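Local coordinates for gram-negative insecticidal protein (Chromobacterium piscinae, PDB 6FBM), which acts as an insecticidal toxin of the MACPF and beta-tripod families, which probably kills target cells by forming membrane pores, at residues E80-R85 with Q309-V314; T117-S122 with S184-T189; Y98-A103 with E302-S307; D108-D113 with N231-L236; D315-M320 with D376-G381. All blocks are in the same frame, centred on the assembly; numbering follows the deposited sequence.

Contact 1. Residues E80-R85 with Q309-V314; sequences EIEEYR and QSIPKV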
# COMPACT_ATOMS: atom_id res chain seq x y z
N GLU A 80 -33.72 -13.95 35.57
CA GLU A 80 -34.07 -12.75 36.31
C GLU A 80 -33.02 -11.68 35.95
O GLU A 80 -31.84 -11.86 36.23
CB GLU A 80 -34.13 -13.12 37.80
CG GLU A 80 -34.08 -11.98 38.82
CD GLU A 80 -35.00 -10.82 38.47
OE1 GLU A 80 -36.13 -11.10 38.00
OE2 GLU A 80 -34.60 -9.65 38.66
N ILE A 81 -33.45 -10.59 35.32
CA ILE A 81 -32.55 -9.55 34.80
C ILE A 81 -31.59 -8.99 35.87
O ILE A 81 -30.41 -8.77 35.59
CB ILE A 81 -33.30 -8.41 34.09
CG1 ILE A 81 -32.36 -7.50 33.29
CG2 ILE A 81 -34.07 -7.54 35.08
CD1 ILE A 81 -31.86 -8.11 32.00
N GLU A 82 -32.08 -8.78 37.09
CA GLU A 82 -31.25 -8.22 38.16
C GLU A 82 -30.17 -9.20 38.61
O GLU A 82 -29.09 -8.78 39.04
CB GLU A 82 -32.09 -7.82 39.39
CG GLU A 82 -33.18 -6.78 39.13
CD GLU A 82 -32.71 -5.56 38.36
OE1 GLU A 82 -33.44 -5.14 37.42
OE2 GLU A 82 -31.63 -5.02 38.70
N GLU A 83 -30.44 -10.49 38.51
CA GLU A 83 -29.45 -11.49 38.86
C GLU A 83 -28.41 -11.56 37.73
O GLU A 83 -27.21 -11.70 38.00
CB GLU A 83 -30.11 -12.85 39.12
CG GLU A 83 -29.14 -13.94 39.59
CD GLU A 83 -29.83 -15.29 39.68
OE1 GLU A 83 -29.59 -16.15 38.78
OE2 GLU A 83 -30.66 -15.47 40.62
N TYR A 84 -28.86 -11.46 36.49
CA TYR A 84 -27.95 -11.36 35.35
C TYR A 84 -26.95 -10.22 35.53
O TYR A 84 -25.75 -10.41 35.36
CB TYR A 84 -28.72 -11.17 34.04
CG TYR A 84 -27.84 -10.84 32.87
CD1 TYR A 84 -27.25 -11.84 32.11
CD2 TYR A 84 -27.58 -9.51 32.54
CE1 TYR A 84 -26.41 -11.51 31.04
CE2 TYR A 84 -26.77 -9.19 31.47
CZ TYR A 84 -26.20 -10.18 30.72
OH TYR A 84 -25.40 -9.83 29.66
N ARG A 85 -27.47 -9.05 35.86
CA ARG A 85 -26.66 -7.87 36.13
C ARG A 85 -25.63 -8.11 37.22
O ARG A 85 -24.49 -7.68 37.08
CB ARG A 85 -27.53 -6.69 36.55
CG ARG A 85 -28.43 -6.20 35.45
CD ARG A 85 -29.37 -5.16 35.99
NE ARG A 85 -28.70 -3.88 36.11
CZ ARG A 85 -29.20 -2.80 36.72
NH1 ARG A 85 -30.41 -2.83 37.29
NH2 ARG A 85 -28.49 -1.68 36.74
N GLN A 309 -30.99 1.30 40.26
CA GLN A 309 -32.44 1.13 40.12
C GLN A 309 -32.70 -0.16 39.35
O GLN A 309 -31.96 -0.49 38.41
CB GLN A 309 -33.09 2.29 39.36
CG GLN A 309 -33.24 3.59 40.14
CD GLN A 309 -33.91 4.69 39.32
OE1 GLN A 309 -35.15 4.80 39.26
NE2 GLN A 309 -33.09 5.52 38.66
N SER A 310 -33.74 -0.88 39.75
CA SER A 310 -34.18 -2.07 39.04
C SER A 310 -34.69 -1.72 37.64
O SER A 310 -35.17 -0.61 37.39
CB SER A 310 -35.28 -2.79 39.81
OG SER A 310 -34.69 -3.56 40.86
N ILE A 311 -34.57 -2.69 36.74
CA ILE A 311 -35.14 -2.58 35.42
C ILE A 311 -36.64 -2.74 35.61
O ILE A 311 -37.06 -3.63 36.35
CB ILE A 311 -34.61 -3.68 34.47
CG1 ILE A 311 -33.08 -3.62 34.36
CG2 ILE A 311 -35.27 -3.60 33.10
CD1 ILE A 311 -32.51 -2.30 33.89
N PRO A 312 -37.44 -1.86 35.00
CA PRO A 312 -38.89 -2.05 35.09
C PRO A 312 -39.35 -3.33 34.38
O PRO A 312 -38.87 -3.63 33.28
CB PRO A 312 -39.46 -0.78 34.42
CG PRO A 312 -38.34 -0.21 33.61
CD PRO A 312 -37.08 -0.58 34.34
N LYS A 313 -40.26 -4.08 35.01
CA LYS A 313 -40.71 -5.37 34.49
C LYS A 313 -42.20 -5.35 34.14
O LYS A 313 -42.99 -4.70 34.82
CB LYS A 313 -40.45 -6.48 35.51
CG LYS A 313 -39.01 -6.63 35.95
CD LYS A 313 -38.06 -6.88 34.79
CE LYS A 313 -38.41 -8.12 33.96
NZ LYS A 313 -37.27 -8.63 33.18
N VAL A 314 -42.55 -6.06 33.07
CA VAL A 314 -43.92 -6.34 32.69
C VAL A 314 -44.21 -7.72 33.27
O VAL A 314 -43.88 -8.73 32.66
CB VAL A 314 -44.08 -6.35 31.15
CG1 VAL A 314 -45.45 -6.86 30.74
CG2 VAL A 314 -43.85 -4.94 30.62
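E82, R85 and I311 carry the tight part of this contact. E82 CG lies anti to the carbonyl carbon (chi1 -59°), and the chain bends at chi2. The E82 carboxylate reaches across so that OE1 accepts from the backbone N of I311 at 2.8 Å. The bond is nearly straight (171°) and comes in on the syn side of OE1, but 34° out of the carboxylate plane. The other oxygen, OE2, turns its syn lone pair to R85 NH1 in a salt bridge of 2.9 Å. The same NH1 donates to Q309 O at 3.0 Å, with that oxygen in the guanidinium plane. CD1 of I311 lies over one face of this guanidinium, 4.0 Å from NH1. R85 NH2 goes to S307 O, and E82 OE2 also pairs with K99. I81 CG2 touches I311 CB at 3.9 Å, the side chains crossing at about a right angle. K313 bends past I81 to bring NZ to L116 O and Q114 O. Towards solvent the packing is looser: S310 OG comes only to 3.8 Å from E82 CD, and the Q309 side chain turns away. E80 OE2 accepts from E82 N, an N-cap that starts helix 81-88 beside the loop from helix 300-304 to strand 318-321.

Contact 2. Residues T117-S122 with S184-T189; sequences TEITYS and SAASKT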
# COMPACT_ATOMS: atom_id res chain seq x y z
N THR A 117 -40.86 -10.33 31.12
CA THR A 117 -40.65 -11.35 32.10
C THR A 117 -40.70 -12.67 31.32
O THR A 117 -40.98 -12.67 30.11
CB THR A 117 -41.68 -11.19 33.24
OG1 THR A 117 -41.23 -11.86 34.40
CG2 THR A 117 -43.04 -11.69 32.89
N GLU A 118 -40.32 -13.79 31.95
CA GLU A 118 -40.17 -15.08 31.23
C GLU A 118 -39.11 -15.10 30.12
O GLU A 118 -39.12 -15.97 29.23
CB GLU A 118 -41.51 -15.54 30.61
CG GLU A 118 -42.74 -15.54 31.51
CD GLU A 118 -42.66 -16.53 32.65
OE1 GLU A 118 -41.68 -17.32 32.75
OE2 GLU A 118 -43.62 -16.50 33.45
N ILE A 119 -38.18 -14.13 30.16
CA ILE A 119 -37.05 -14.06 29.23
C ILE A 119 -35.84 -14.54 30.02
O ILE A 119 -35.65 -14.19 31.21
CB ILE A 119 -36.80 -12.64 28.74
CG1 ILE A 119 -38.04 -12.08 28.04
CG2 ILE A 119 -35.58 -12.58 27.82
CD1 ILE A 119 -38.39 -12.70 26.72
N THR A 120 -35.02 -15.35 29.36
CA THR A 120 -33.74 -15.73 29.91
C THR A 120 -32.67 -14.89 29.21
O THR A 120 -32.62 -14.80 27.97
CB THR A 120 -33.46 -17.22 29.74
OG1 THR A 120 -34.50 -17.97 30.41
CG2 THR A 120 -32.11 -17.59 30.35
N TYR A 121 -31.82 -14.28 30.04
CA TYR A 121 -30.78 -13.40 29.60
C TYR A 121 -29.47 -14.17 29.67
O TYR A 121 -29.11 -14.68 30.75
CB TYR A 121 -30.74 -12.16 30.52
CG TYR A 121 -32.07 -11.46 30.60
CD1 TYR A 121 -32.49 -10.62 29.58
CD2 TYR A 121 -32.94 -11.68 31.67
CE1 TYR A 121 -33.72 -9.99 29.64
CE2 TYR A 121 -34.17 -11.06 31.74
CZ TYR A 121 -34.56 -10.21 30.72
OH TYR A 121 -35.80 -9.59 30.76
N SER A 122 -28.78 -14.29 28.53
CA SER A 122 -27.48 -14.95 28.53
C SER A 122 -26.45 -14.06 27.85
O SER A 122 -26.72 -13.45 26.81
CB SER A 122 -27.54 -16.30 27.82
OG SER A 122 -28.03 -16.18 26.48
N SER A 184 -24.86 -12.56 22.94
CA SER A 184 -25.88 -12.29 23.97
C SER A 184 -27.28 -12.65 23.47
O SER A 184 -27.65 -12.32 22.34
CB SER A 184 -25.81 -10.82 24.42
OG SER A 184 -26.24 -9.96 23.40
N ALA A 185 -28.05 -13.32 24.34
CA ALA A 185 -29.35 -13.84 23.92
C ALA A 185 -30.42 -13.52 24.94
O ALA A 185 -30.25 -13.76 26.16
CB ALA A 185 -29.30 -15.34 23.65
N ALA A 186 -31.52 -12.96 24.43
CA ALA A 186 -32.77 -12.88 25.17
C ALA A 186 -33.64 -14.04 24.69
O ALA A 186 -34.17 -13.98 23.57
CB ALA A 186 -33.45 -11.56 24.90
N SER A 187 -33.75 -15.08 25.51
CA SER A 187 -34.41 -16.31 25.08
C SER A 187 -35.78 -16.42 25.75
O SER A 187 -35.92 -16.16 26.96
CB SER A 187 -33.56 -17.52 25.44
OG SER A 187 -32.37 -17.56 24.69
N LYS A 188 -36.78 -16.81 24.96
CA LYS A 188 -38.08 -17.17 25.43
C LYS A 188 -38.05 -18.68 25.65
O LYS A 188 -38.42 -19.45 24.76
CB LYS A 188 -39.11 -16.77 24.36
CG LYS A 188 -39.56 -15.31 24.54
CD LYS A 188 -39.96 -14.48 23.32
CE LYS A 188 -40.53 -15.24 22.16
NZ LYS A 188 -41.34 -14.32 21.29
N THR A 189 -37.59 -19.12 26.82
CA THR A 189 -37.33 -20.55 27.03
C THR A 189 -38.59 -21.42 27.03
O THR A 189 -38.55 -22.58 26.66
CB THR A 189 -36.54 -20.88 28.34
OG1 THR A 189 -37.22 -20.37 29.48
CG2 THR A 189 -35.17 -20.31 28.33
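Antiparallel strand pairing joins T120-S122 to A185-S187 in the central sheet of the MACPF fold. T120 and S187 form a hydrogen-bonded pair, with T120 N to S187 O and S187 N to T120 O both 2.7 Å. S122 and A185 form the next such pair, with S122 N to A185 O at 2.8 Å. Y121 and A186 are the non-hydrogen-bonded pair between them. On their face I119 CG2 meets A186 CB at 3.8 Å and lies 3.6 Å above the Y121 ring plane, offset toward the rim. I119 CG1 stands anti to the carbonyl carbon (chi1 -59°). I119 CD1 lies 3.6 Å from K188 CG, and the two side chains run side by side. K188 NZ goes on to D379 O, and Y121 OH to D113 O. The other sheet face carries T120, S122, A185 and S187. L198 and F228, from helices 198-209 and 220-230, cover it. In MACPF relatives helices flanking the sheet unfold into membrane hairpins; these two may do so here. T120 OG1 touches T189 CG2 at 3.2 Å, the side chains crossing at about a right angle. The strands are thus held mainly by backbone bonds, and small side chains meet the helices.

Contact 3. Residues Y98-A103 with E302-S307; sequences YKLFSA and EFMKQS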
# COMPACT_ATOMS: atom_id res chain seq x y z
N TYR A 98 -22.39 -4.36 43.83
CA TYR A 98 -23.02 -3.43 42.88
C TYR A 98 -23.34 -4.11 41.57
O TYR A 98 -22.63 -5.01 41.13
CB TYR A 98 -22.14 -2.20 42.63
CG TYR A 98 -22.04 -1.24 43.81
CD1 TYR A 98 -23.02 -0.27 44.03
CD2 TYR A 98 -21.00 -1.33 44.72
CE1 TYR A 98 -22.95 0.58 45.13
CE2 TYR A 98 -20.93 -0.49 45.83
CZ TYR A 98 -21.90 0.48 46.01
OH TYR A 98 -21.84 1.31 47.08
N LYS A 99 -24.44 -3.68 40.96
CA LYS A 99 -24.76 -4.01 39.57
C LYS A 99 -24.05 -3.02 38.65
O LYS A 99 -24.46 -1.86 38.50
CB LYS A 99 -26.28 -3.97 39.34
CG LYS A 99 -27.05 -4.92 40.23
CD LYS A 99 -28.56 -4.73 40.14
CE LYS A 99 -29.21 -5.31 41.38
NZ LYS A 99 -30.69 -5.12 41.37
N LEU A 100 -22.97 -3.51 38.03
CA LEU A 100 -22.10 -2.71 37.19
C LEU A 100 -22.47 -2.89 35.75
O LEU A 100 -23.29 -3.73 35.41
CB LEU A 100 -20.65 -3.13 37.39
CG LEU A 100 -20.10 -3.11 38.82
CD1 LEU A 100 -18.68 -3.64 38.82
CD2 LEU A 100 -20.14 -1.70 39.38
N PHE A 101 -21.87 -2.06 34.91
CA PHE A 101 -21.94 -2.19 33.46
C PHE A 101 -23.36 -2.12 32.90
O PHE A 101 -23.72 -2.86 31.98
CB PHE A 101 -21.23 -3.48 33.00
CG PHE A 101 -19.92 -3.71 33.69
CD1 PHE A 101 -18.94 -2.71 33.71
CD2 PHE A 101 -19.66 -4.91 34.33
CE1 PHE A 101 -17.73 -2.92 34.35
CE2 PHE A 101 -18.44 -5.12 34.98
CZ PHE A 101 -17.48 -4.12 34.99
N SER A 102 -24.16 -1.21 33.45
CA SER A 102 -25.58 -1.06 33.05
C SER A 102 -25.75 -0.69 31.57
O SER A 102 -26.72 -1.09 30.95
CB SER A 102 -26.33 -0.06 33.95
OG SER A 102 -26.20 -0.41 35.33
N ALA A 103 -24.79 0.03 30.99
CA ALA A 103 -24.90 0.41 29.58
C ALA A 103 -24.78 -0.79 28.62
O ALA A 103 -25.28 -0.73 27.50
CB ALA A 103 -23.88 1.49 29.23
N GLU A 302 -23.93 6.86 46.76
CA GLU A 302 -24.77 7.89 46.12
C GLU A 302 -24.37 8.11 44.66
O GLU A 302 -25.25 8.30 43.82
CB GLU A 302 -24.90 9.22 46.91
CG GLU A 302 -23.63 10.06 47.06
CD GLU A 302 -23.88 11.57 47.19
OE1 GLU A 302 -24.80 12.09 46.52
OE2 GLU A 302 -23.11 12.23 47.93
N PHE A 303 -23.08 8.04 44.35
CA PHE A 303 -22.65 8.06 42.94
C PHE A 303 -23.37 6.97 42.13
O PHE A 303 -23.81 7.22 41.01
CB PHE A 303 -21.12 7.89 42.81
CG PHE A 303 -20.64 7.86 41.39
CD1 PHE A 303 -20.42 9.04 40.69
CD2 PHE A 303 -20.43 6.65 40.75
CE1 PHE A 303 -19.99 9.00 39.36
CE2 PHE A 303 -20.00 6.60 39.42
CZ PHE A 303 -19.75 7.79 38.73
N MET A 304 -23.50 5.79 42.73
CA MET A 304 -24.09 4.60 42.09
C MET A 304 -25.61 4.48 42.17
O MET A 304 -26.17 3.61 41.51
CB MET A 304 -23.47 3.33 42.69
CG MET A 304 -21.96 3.19 42.51
SD MET A 304 -21.52 3.07 40.77
CE MET A 304 -22.00 1.37 40.38
N LYS A 305 -26.26 5.34 42.95
CA LYS A 305 -27.70 5.24 43.23
C LYS A 305 -28.53 5.09 41.96
O LYS A 305 -29.23 4.09 41.81
CB LYS A 305 -28.19 6.47 44.03
CG LYS A 305 -29.54 6.30 44.70
CD LYS A 305 -30.31 7.62 44.85
CE LYS A 305 -31.79 7.34 45.14
NZ LYS A 305 -32.49 8.39 45.93
N GLN A 306 -28.43 6.05 41.03
CA GLN A 306 -29.16 5.99 39.77
C GLN A 306 -28.95 4.66 39.03
O GLN A 306 -29.91 4.08 38.50
CB GLN A 306 -28.76 7.18 38.87
CG GLN A 306 -29.59 7.33 37.57
CD GLN A 306 -29.08 8.36 36.57
OE1 GLN A 306 -28.43 9.35 36.93
NE2 GLN A 306 -29.40 8.15 35.30
N SER A 307 -27.71 4.17 38.99
CA SER A 307 -27.39 2.95 38.26
C SER A 307 -27.99 1.69 38.89
O SER A 307 -28.27 0.74 38.19
CB SER A 307 -25.88 2.78 38.09
OG SER A 307 -25.25 2.39 39.29
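A Met-aromatic contact between M304 and Y98 forms the middle of this interface. The M304 sulfur SD lies 5.4 Å from the centre of the Y98 ring, 29° off the ring normal, so the approach is oblique. CB of M304 comes closer, 3.7 Å from Y98 CE1, and M304 CG lies 3.8 Å from Y98 CE1. The M304 chain then bends at chi2 (-63°) and again at chi3 (-76°), which places CE. This methyl meets CD2 of L100 at 3.7 Å. Within the MACPF fold the contact ties helix 300-304 to the loop before helix 102-108. F300 packs edge-to-face on Y98 and extends the apolar patch. No hydrogen bond crosses between the two segments. S307 OG instead bonds back to M304 O at 2.7 Å, within its own turn. S102 OG stays 3.7 Å from S307 O, but R85 NH2 bonds to both oxygens and bridges the gap.

Contact 4. Residues D108-D113 with N231-L236; sequences DFTTTD and NSTIRL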
# COMPACT_ATOMS: atom_id res chain seq x y z
N ASP A 108 -26.52 -5.44 24.64
CA ASP A 108 -26.77 -6.88 24.55
C ASP A 108 -28.22 -7.31 24.28
O ASP A 108 -28.43 -8.37 23.69
CB ASP A 108 -26.31 -7.58 25.83
CG ASP A 108 -24.80 -7.51 26.04
OD1 ASP A 108 -24.03 -7.37 25.04
OD2 ASP A 108 -24.38 -7.58 27.21
N PHE A 109 -29.19 -6.53 24.75
CA PHE A 109 -30.61 -6.90 24.72
C PHE A 109 -31.46 -5.72 24.32
O PHE A 109 -31.15 -4.58 24.64
CB PHE A 109 -31.07 -7.35 26.11
CG PHE A 109 -30.19 -8.38 26.75
CD1 PHE A 109 -30.09 -9.65 26.21
CD2 PHE A 109 -29.47 -8.07 27.89
CE1 PHE A 109 -29.29 -10.60 26.81
CE2 PHE A 109 -28.66 -9.01 28.50
CZ PHE A 109 -28.56 -10.28 27.95
N THR A 110 -32.57 -5.99 23.64
CA THR A 110 -33.54 -4.94 23.33
C THR A 110 -34.14 -4.46 24.64
O THR A 110 -34.19 -5.18 25.62
CB THR A 110 -34.69 -5.39 22.42
OG1 THR A 110 -35.44 -6.44 23.06
CG2 THR A 110 -34.19 -5.85 21.04
N THR A 111 -34.59 -3.23 24.63
CA THR A 111 -35.21 -2.67 25.78
C THR A 111 -36.53 -3.43 26.12
O THR A 111 -36.85 -3.63 27.28
CB THR A 111 -35.42 -1.14 25.61
OG1 THR A 111 -35.71 -0.58 26.90
CG2 THR A 111 -36.53 -0.82 24.60
N THR A 112 -37.26 -3.88 25.11
CA THR A 112 -38.44 -4.70 25.34
C THR A 112 -38.11 -6.00 26.15
O THR A 112 -38.72 -6.27 27.19
CB THR A 112 -39.15 -5.02 23.99
OG1 THR A 112 -39.68 -3.81 23.43
CG2 THR A 112 -40.33 -6.00 24.20
N ASP A 113 -37.12 -6.75 25.67
CA ASP A 113 -36.71 -8.00 26.32
C ASP A 113 -36.21 -7.78 27.73
O ASP A 113 -36.40 -8.62 28.59
CB ASP A 113 -35.63 -8.73 25.51
CG ASP A 113 -36.16 -9.31 24.21
OD1 ASP A 113 -37.35 -9.57 24.10
OD2 ASP A 113 -35.41 -9.51 23.26
N ASN A 231 -36.25 -18.80 18.75
CA ASN A 231 -36.97 -18.23 19.91
C ASN A 231 -36.12 -17.31 20.81
O ASN A 231 -36.49 -17.08 21.97
CB ASN A 231 -37.60 -19.34 20.74
CG ASN A 231 -38.57 -20.18 19.95
OD1 ASN A 231 -38.39 -21.40 19.80
ND2 ASN A 231 -39.59 -19.53 19.40
N SER A 232 -35.01 -16.78 20.28
CA SER A 232 -34.25 -15.73 20.99
C SER A 232 -33.94 -14.55 20.09
O SER A 232 -33.81 -14.68 18.89
CB SER A 232 -32.92 -16.27 21.56
OG SER A 232 -33.10 -17.45 22.31
N THR A 233 -33.83 -13.39 20.72
CA THR A 233 -33.13 -12.25 20.13
C THR A 233 -31.63 -12.37 20.48
O THR A 233 -31.24 -12.39 21.66
CB THR A 233 -33.69 -10.92 20.66
OG1 THR A 233 -35.12 -10.92 20.56
CG2 THR A 233 -33.13 -9.75 19.86
N ILE A 234 -30.81 -12.45 19.43
CA ILE A 234 -29.40 -12.76 19.53
C ILE A 234 -28.58 -11.61 18.93
O ILE A 234 -28.86 -11.14 17.84
CB ILE A 234 -29.09 -14.11 18.84
CG1 ILE A 234 -29.81 -15.22 19.59
CG2 ILE A 234 -27.59 -14.42 18.87
CD1 ILE A 234 -29.61 -16.62 19.01
N ARG A 235 -27.57 -11.17 19.67
CA ARG A 235 -26.59 -10.20 19.18
C ARG A 235 -25.18 -10.73 19.37
O ARG A 235 -24.91 -11.54 20.27
CB ARG A 235 -26.77 -8.87 19.90
CG ARG A 235 -28.02 -8.14 19.48
CD ARG A 235 -28.32 -6.98 20.38
NE ARG A 235 -29.47 -6.18 19.94
CZ ARG A 235 -29.87 -5.04 20.51
NH1 ARG A 235 -29.25 -4.56 21.59
NH2 ARG A 235 -30.93 -4.38 20.04
N LEU A 236 -24.29 -10.27 18.49
CA LEU A 236 -22.87 -10.54 18.58
C LEU A 236 -22.13 -9.20 18.62
O LEU A 236 -22.19 -8.44 17.66
CB LEU A 236 -22.42 -11.36 17.39
CG LEU A 236 -20.98 -11.86 17.45
CD1 LEU A 236 -20.74 -12.75 18.65
CD2 LEU A 236 -20.68 -12.63 16.18
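The backbones of D108-T110 and T233-R235 pass in opposite senses, with D108 nearest R235 (CA to CA 6.3 Å) and F109 nearest T233. No backbone hydrogen bond joins them. In this MACPF fold 108-113 links helices 102-108 and 111-115, and it lies beside strand 232-239 of the central sheet. S184 and A186 of the neighbouring strand pair with R235 and T233. R235 has the largest buried area here. Its chain is extended from CG to NE and runs alongside the D108-T110 backbone. CD lies 3.6 Å from D108 O. One guanidinium face then turns to the F109-T110 peptide, with T110 N 4.0 Å above the plane and offset toward the rim. NH1 bonds to V107 O, near the end of helix 102-108. NH2 meets the T110 methyl CG2 at 3.7 Å, and these two side chains cross at about a right angle. T110 is also the N-cap of helix 111-115. Its OG1 lies between the backbone N and the carbonyl carbon (chi1 61°) and accepts from D113 N at 3.1 Å, in a bond of 163°. D113 in turn points at the strand. T233 OG1 donates to D113 OD2 at 3.1 Å, on the syn lone pair of that oxygen.

Contact 5. Residues D315-M320 with D376-G381; sequences DKVLLM and DLFDLG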
# COMPACT_ATOMS: atom_id res chain seq x y z
N ASP A 315 -44.79 -7.74 34.46
CA ASP A 315 -45.26 -8.98 35.10
C ASP A 315 -46.63 -9.43 34.57
O ASP A 315 -46.92 -10.64 34.58
CB ASP A 315 -45.32 -8.77 36.62
CG ASP A 315 -43.96 -8.54 37.23
OD1 ASP A 315 -43.07 -9.39 37.06
OD2 ASP A 315 -43.81 -7.53 37.92
N LYS A 316 -47.44 -8.49 34.11
CA LYS A 316 -48.77 -8.76 33.64
C LYS A 316 -48.68 -9.23 32.19
O LYS A 316 -48.69 -8.42 31.26
CB LYS A 316 -49.66 -7.51 33.75
CG LYS A 316 -49.73 -6.84 35.13
CD LYS A 316 -50.85 -7.40 35.95
CE LYS A 316 -50.79 -7.04 37.43
NZ LYS A 316 -51.53 -5.78 37.74
N VAL A 317 -48.57 -10.55 32.00
CA VAL A 317 -48.32 -11.11 30.66
C VAL A 317 -49.45 -11.86 30.02
O VAL A 317 -49.35 -12.27 28.86
CB VAL A 317 -47.07 -12.02 30.66
CG1 VAL A 317 -45.84 -11.18 30.95
CG2 VAL A 317 -47.21 -13.18 31.67
N LEU A 318 -50.55 -12.04 30.77
CA LEU A 318 -51.75 -12.63 30.22
C LEU A 318 -52.79 -11.55 30.10
O LEU A 318 -53.15 -10.89 31.06
CB LEU A 318 -52.23 -13.76 31.12
CG LEU A 318 -51.35 -15.00 31.15
CD1 LEU A 318 -51.86 -16.03 32.16
CD2 LEU A 318 -51.24 -15.64 29.77
N LEU A 319 -53.28 -11.39 28.88
CA LEU A 319 -54.35 -10.48 28.58
C LEU A 319 -55.64 -11.25 28.78
O LEU A 319 -55.91 -12.21 28.05
CB LEU A 319 -54.19 -10.01 27.15
CG LEU A 319 -55.11 -8.94 26.57
CD1 LEU A 319 -55.08 -7.66 27.38
CD2 LEU A 319 -54.72 -8.70 25.12
N MET A 320 -56.43 -10.82 29.76
CA MET A 320 -57.71 -11.46 30.08
C MET A 320 -58.92 -10.76 29.44
O MET A 320 -59.02 -9.53 29.39
CB MET A 320 -57.91 -11.48 31.59
CG MET A 320 -59.05 -12.35 32.04
SD MET A 320 -59.05 -12.56 33.84
CE MET A 320 -59.40 -10.89 34.40
N ASP A 376 -51.75 -14.83 25.24
CA ASP A 376 -50.33 -14.69 25.42
C ASP A 376 -49.86 -13.46 24.62
O ASP A 376 -49.39 -13.59 23.50
CB ASP A 376 -49.63 -15.98 24.98
CG ASP A 376 -48.19 -16.08 25.48
OD1 ASP A 376 -47.61 -15.05 25.91
OD2 ASP A 376 -47.64 -17.21 25.44
N LEU A 377 -50.00 -12.28 25.21
CA LEU A 377 -49.84 -11.00 24.47
C LEU A 377 -48.45 -10.82 23.85
O LEU A 377 -48.32 -10.51 22.66
CB LEU A 377 -50.09 -9.81 25.40
CG LEU A 377 -50.07 -8.41 24.76
CD1 LEU A 377 -50.80 -8.32 23.40
CD2 LEU A 377 -50.68 -7.40 25.74
N PHE A 378 -47.42 -11.07 24.67
CA PHE A 378 -46.03 -10.90 24.28
C PHE A 378 -45.39 -12.17 23.70
O PHE A 378 -44.19 -12.20 23.48
CB PHE A 378 -45.24 -10.42 25.50
CG PHE A 378 -45.90 -9.26 26.20
CD1 PHE A 378 -45.96 -8.03 25.59
CD2 PHE A 378 -46.48 -9.43 27.42
CE1 PHE A 378 -46.60 -6.96 26.18
CE2 PHE A 378 -47.13 -8.37 28.05
CZ PHE A 378 -47.18 -7.12 27.43
N ASP A 379 -46.21 -13.21 23.46
CA ASP A 379 -45.80 -14.42 22.77
C ASP A 379 -44.63 -15.04 23.51
O ASP A 379 -43.58 -15.35 22.92
CB ASP A 379 -45.46 -14.11 21.30
CG ASP A 379 -45.15 -15.34 20.47
OD1 ASP A 379 -45.68 -16.44 20.76
OD2 ASP A 379 -44.33 -15.20 19.53
N LEU A 380 -44.78 -15.17 24.82
CA LEU A 380 -43.75 -15.72 25.68
C LEU A 380 -43.81 -17.22 25.86
O LEU A 380 -42.94 -17.77 26.50
CB LEU A 380 -43.88 -15.09 27.07
CG LEU A 380 -43.81 -13.58 27.14
CD1 LEU A 380 -44.08 -13.09 28.53
CD2 LEU A 380 -42.46 -13.12 26.66
N GLY A 381 -44.83 -17.87 25.31
CA GLY A 381 -45.11 -19.29 25.57
C GLY A 381 -45.61 -19.60 26.96
O GLY A 381 -45.43 -20.73 27.44
O HOH W 1 -47.27 -12.56 26.96
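V317, L319 and L377 bury the most surface in this contact. It joins strand 318-321 to the type I turn D376-D379, which follows strand 373-376. The two strands are neighbours in a mixed four-stranded sheet, consistent with the beta-tripod part of the protein. V317 precedes strand 318-321, and its CG1 reaches the turn. This methyl lies anti to the carbonyl carbon (chi1 -66°), where it meets L380 CD1 at 3.5 Å and F378 CD2 at 4.0 Å. V317 crosses both side chains at about a right angle. The F378 ring presents its edge to 315-320, with K316 O near the ring plane and 3.6 Å from CE2. L377 covers one face of this ring, its CG 4.0 Å above the plane and over the centre. L377 also reaches L319, but L377 CD2 and L319 CD2 are 4.3 Å apart, a looser touch than that of V317 with L380. M519 of helix 516-524 packs against both leucines. No direct hydrogen bond crosses the segments. Water 1 bridges them instead. It donates to V317 O at 2.8 Å and to D376 OD1, and accepts from F378 N. D376 OD1 also accepts from L380 N at 3.0 Å, met from above the carboxylate plane, 39° out of it.

Overall arrangement
From the N terminus, contact 1 opens first at 80-85 and closes last of the first four, at 309-314. The others sit within it in turn: contact 3 (98-103 to 302-307), then contact 4 (108-113 to 231-236), then contact 2 (117-122 to 184-189). None cross. Contact 5 follows in series, closing a loop of 55 residues between 315-320 and 376-381. Contacts 2 and 4 lie side by side, about 8 Å between centres, on neighbouring strands of the central sheet. Contacts 1 and 3 tie the early helices to helix 300-304 and the chain after it. Contact 5 belongs to the C-terminal region, yet touches contact 2 through K188 and D379, and contact 1 through V314 and F378.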